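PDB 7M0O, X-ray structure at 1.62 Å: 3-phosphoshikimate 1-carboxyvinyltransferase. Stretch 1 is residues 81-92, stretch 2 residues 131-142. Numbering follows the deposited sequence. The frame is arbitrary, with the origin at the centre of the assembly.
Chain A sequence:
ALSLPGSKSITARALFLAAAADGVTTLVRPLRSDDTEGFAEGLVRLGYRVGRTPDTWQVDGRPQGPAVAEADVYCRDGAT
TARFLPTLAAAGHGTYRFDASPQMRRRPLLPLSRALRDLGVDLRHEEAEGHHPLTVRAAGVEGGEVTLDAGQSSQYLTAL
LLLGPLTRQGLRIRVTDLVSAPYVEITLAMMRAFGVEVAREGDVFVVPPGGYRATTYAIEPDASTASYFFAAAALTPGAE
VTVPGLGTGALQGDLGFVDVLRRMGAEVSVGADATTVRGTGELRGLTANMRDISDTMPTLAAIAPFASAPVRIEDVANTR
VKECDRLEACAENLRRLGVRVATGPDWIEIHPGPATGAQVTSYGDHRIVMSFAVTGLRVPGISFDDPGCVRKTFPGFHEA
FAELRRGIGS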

# COMPACT_ATOMS: atom_id res chain seq x y z
N THR A 81 4.33 9.55 -8.91
CA THR A 81 5.08 10.15 -10.01
C THR A 81 5.52 11.58 -9.66
O THR A 81 6.67 11.96 -9.91
N ALA A 82 4.62 12.36 -9.05
CA ALA A 82 4.88 13.76 -8.75
C ALA A 82 5.94 13.96 -7.68
O ALA A 82 6.56 15.03 -7.63
N ARG A 83 6.16 12.97 -6.81
CA ARG A 83 7.18 13.08 -5.78
C ARG A 83 8.44 12.30 -6.09
O ARG A 83 9.55 12.80 -5.88
N PHE A 84 8.32 11.09 -6.64
CA PHE A 84 9.49 10.24 -6.86
C PHE A 84 10.29 10.67 -8.09
O PHE A 84 11.52 10.58 -8.08
N LEU A 85 9.63 11.07 -9.18
CA LEU A 85 10.40 11.47 -10.36
C LEU A 85 11.28 12.70 -10.10
O LEU A 85 12.44 12.69 -10.53
N PRO A 86 10.81 13.77 -9.46
CA PRO A 86 11.74 14.87 -9.14
C PRO A 86 12.88 14.44 -8.25
O PRO A 86 13.99 14.98 -8.37
N THR A 87 12.63 13.49 -7.35
CA THR A 87 13.69 12.99 -6.48
C THR A 87 14.77 12.26 -7.28
O THR A 87 15.97 12.50 -7.11
N LEU A 88 14.35 11.31 -8.13
CA LEU A 88 15.29 10.64 -9.03
C LEU A 88 16.08 11.63 -9.88
O LEU A 88 17.30 11.50 -10.05
N ALA A 89 15.38 12.60 -10.46
CA ALA A 89 16.07 13.57 -11.31
C ALA A 89 17.06 14.40 -10.51
O ALA A 89 18.15 14.71 -11.00
N ALA A 90 16.70 14.77 -9.27
CA ALA A 90 17.59 15.60 -8.46
C ALA A 90 18.92 14.92 -8.21
O ALA A 90 19.95 15.60 -8.04
N ALA A 91 18.94 13.59 -8.17
CA ALA A 91 20.20 12.88 -7.98
C ALA A 91 21.03 12.80 -9.26
O ALA A 91 22.19 12.39 -9.18
N GLY A 92 20.46 13.15 -10.40
CA GLY A 92 21.13 13.12 -11.69
C GLY A 92 21.69 14.47 -12.08
O GLY A 92 21.99 15.32 -11.24
N HIS A 131 4.50 23.47 -4.64
CA HIS A 131 3.63 22.93 -5.69
C HIS A 131 4.38 22.75 -7.01
O HIS A 131 5.34 23.46 -7.31
N HIS A 132 3.92 21.78 -7.79
CA HIS A 132 4.15 21.80 -9.23
C HIS A 132 3.41 22.99 -9.86
O HIS A 132 2.35 23.39 -9.39
N PRO A 133 3.95 23.57 -10.95
CA PRO A 133 5.17 23.18 -11.66
C PRO A 133 6.44 23.55 -10.88
O PRO A 133 6.46 24.52 -10.12
N LEU A 134 7.49 22.76 -11.07
CA LEU A 134 8.77 23.05 -10.45
C LEU A 134 9.89 22.60 -11.37
O LEU A 134 9.72 21.69 -12.20
N THR A 135 11.05 23.22 -11.21
CA THR A 135 12.17 22.99 -12.10
C THR A 135 13.39 22.57 -11.29
O THR A 135 13.74 23.26 -10.32
N VAL A 136 14.01 21.45 -11.66
CA VAL A 136 15.24 20.96 -11.02
C VAL A 136 16.41 21.13 -11.98
O VAL A 136 16.47 20.46 -13.02
N ARG A 137 17.37 21.97 -11.59
CA ARG A 137 18.67 22.05 -12.26
C ARG A 137 19.62 21.14 -11.49
O ARG A 137 20.30 21.57 -10.55
N ALA A 138 19.64 19.87 -11.88
CA ALA A 138 20.28 18.81 -11.10
C ALA A 138 21.78 18.74 -11.37
O ALA A 138 22.24 18.90 -12.51
N ALA A 139 22.54 18.47 -10.30
CA ALA A 139 23.98 18.20 -10.39
C ALA A 139 24.38 17.20 -9.31
O ALA A 139 25.42 17.35 -8.67
N GLY A 140 23.56 16.17 -9.11
CA GLY A 140 23.77 15.22 -8.03
C GLY A 140 23.48 15.78 -6.65
O GLY A 140 23.22 16.98 -6.50
N VAL A 141 23.52 14.90 -5.65
CA VAL A 141 23.30 15.26 -4.25
C VAL A 141 24.51 14.79 -3.44
O VAL A 141 24.84 13.60 -3.46
N GLU A 142 25.15 15.72 -2.74
CA GLU A 142 26.35 15.38 -1.96
C GLU A 142 26.01 14.41 -0.84
O GLU A 142 26.67 13.38 -0.67

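The helix of stretch 1 and strand 134-139 run 38° apart in direction, 8.5 Å at closest approach, and the gap is filled by side chains from both stretches. From the strand side, His-132, Leu-134, Val-136 and Ala-138 point toward the helix, while Arg-137 and Ala-139 point away. Pro-86 points toward the strand: its CB lies 4.4 Å from Leu-134 CD1 (chi1 p, chi2 between wells), and its CG meets the edge of the His-132 ring, 4.0 Å from CE1. Val-136, chi1 t, brings CG1 to 3.9 Å from Ala-90 CA. Alanine's single methyl fits at Ala-138, whose CB already sits 3.1 Å from Ala-89 O and 3.2 Å from Gly-92 O.

Two direct hydrogen bonds join the ends. Because Pro-86 has no amide hydrogen, it cannot bond to Ala-82 O in the preceding turn, where the helix kinks; His-132 (chi1 m) donates instead, NE2 to Ala-82 O at 3.0 Å. Beyond the helix, Gly-140 N donates to Gly-92 O at 2.8 Å. Gly-140's positive phi favours glycine, and its CA lies 3.4 Å from Ala-91 O in a CA-H...O contact.

Water completes the polar network. Water 1 donates to Ala-90 O and Gly-140 O and accepts from Ala-139 N; water 2 links Val-141 N to Ala-91 O.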

# COMPACT_ATOMS: atom_id res chain seq x y z
CB THR A 81 4.23 10.16 -11.28
OG1 THR A 81 3.71 8.83 -11.53
CG2 THR A 81 5.04 10.63 -12.48
CB ALA A 82 3.59 14.46 -8.33
CB ARG A 83 6.62 12.62 -4.43
CG ARG A 83 5.45 13.46 -3.97
CD ARG A 83 4.46 12.63 -3.16
NE ARG A 83 3.36 13.44 -2.66
CZ ARG A 83 2.35 12.97 -1.94
NH1 ARG A 83 2.30 11.68 -1.63
NH2 ARG A 83 1.40 13.79 -1.52
CB PHE A 84 9.08 8.78 -7.01
CG PHE A 84 8.75 8.10 -5.72
CD1 PHE A 84 8.71 8.81 -4.52
CD2 PHE A 84 8.48 6.74 -5.69
CE1 PHE A 84 8.41 8.17 -3.33
CE2 PHE A 84 8.16 6.09 -4.50
CZ PHE A 84 8.13 6.80 -3.32
CB LEU A 85 9.47 11.69 -11.56
CG LEU A 85 9.02 10.41 -12.27
CD1 LEU A 85 8.43 10.75 -13.63
CD2 LEU A 85 10.16 9.41 -12.44
CB PRO A 86 10.84 15.89 -8.43
CG PRO A 86 9.46 15.62 -9.00
CD PRO A 86 9.41 14.12 -9.13
CB THR A 87 13.10 12.06 -5.43
OG1 THR A 87 12.14 12.75 -4.64
CG2 THR A 87 14.20 11.47 -4.52
CB LEU A 88 14.53 9.70 -9.96
CG LEU A 88 14.21 8.32 -9.42
CD1 LEU A 88 13.13 7.69 -10.32
CD2 LEU A 88 15.48 7.46 -9.39
CB ALA A 89 15.05 14.47 -12.00
CB ALA A 90 16.93 15.93 -7.12
CB ALA A 91 19.94 11.47 -7.47
CB HIS A 131 2.44 23.88 -5.93
CG HIS A 131 1.55 24.06 -4.74
ND1 HIS A 131 0.28 23.54 -4.69
CD2 HIS A 131 1.75 24.71 -3.57
CE1 HIS A 131 -0.27 23.85 -3.53
NE2 HIS A 131 0.59 24.56 -2.83
CB HIS A 132 3.67 20.49 -9.87
CG HIS A 132 4.57 19.33 -9.58
ND1 HIS A 132 5.72 19.09 -10.31
CD2 HIS A 132 4.52 18.37 -8.62
CE1 HIS A 132 6.32 18.02 -9.82
NE2 HIS A 132 5.62 17.57 -8.80
CB PRO A 133 5.07 23.95 -12.98
CG PRO A 133 4.20 25.11 -12.67
CD PRO A 133 3.21 24.62 -11.66
CB LEU A 134 8.90 22.37 -9.08
CG LEU A 134 8.71 20.86 -9.05
CD1 LEU A 134 10.06 20.15 -9.24
CD2 LEU A 134 8.07 20.43 -7.75
CB THR A 135 12.45 24.26 -12.91
OG1 THR A 135 11.30 24.54 -13.72
CG2 THR A 135 13.67 24.09 -13.82
CB VAL A 136 15.12 19.49 -10.59
CG1 VAL A 136 16.42 19.06 -9.88
CG2 VAL A 136 13.89 19.25 -9.73
CB ARG A 137 19.15 23.49 -12.30
CG ARG A 137 18.26 24.39 -13.17
CD ARG A 137 18.40 25.88 -12.83
NE ARG A 137 17.80 26.76 -13.85
CZ ARG A 137 16.52 27.13 -13.88
NH1 ARG A 137 15.67 26.71 -12.95
NH2 ARG A 137 16.08 27.94 -14.84
CB ALA A 138 19.62 17.46 -11.44
CB ALA A 139 24.79 19.49 -10.27
CB VAL A 141 22.01 14.64 -3.70
CG1 VAL A 141 21.86 14.98 -2.24
CG2 VAL A 141 20.80 15.14 -4.51
CB GLU A 142 26.99 16.64 -1.40
CG GLU A 142 28.33 16.38 -0.70
CD GLU A 142 29.40 15.86 -1.66
OE1 GLU A 142 29.36 16.19 -2.86
OE2 GLU A 142 30.31 15.13 -1.21
O HOH W 1 21.02 18.09 -7.79
O HOH W 2 23.76 12.14 -6.72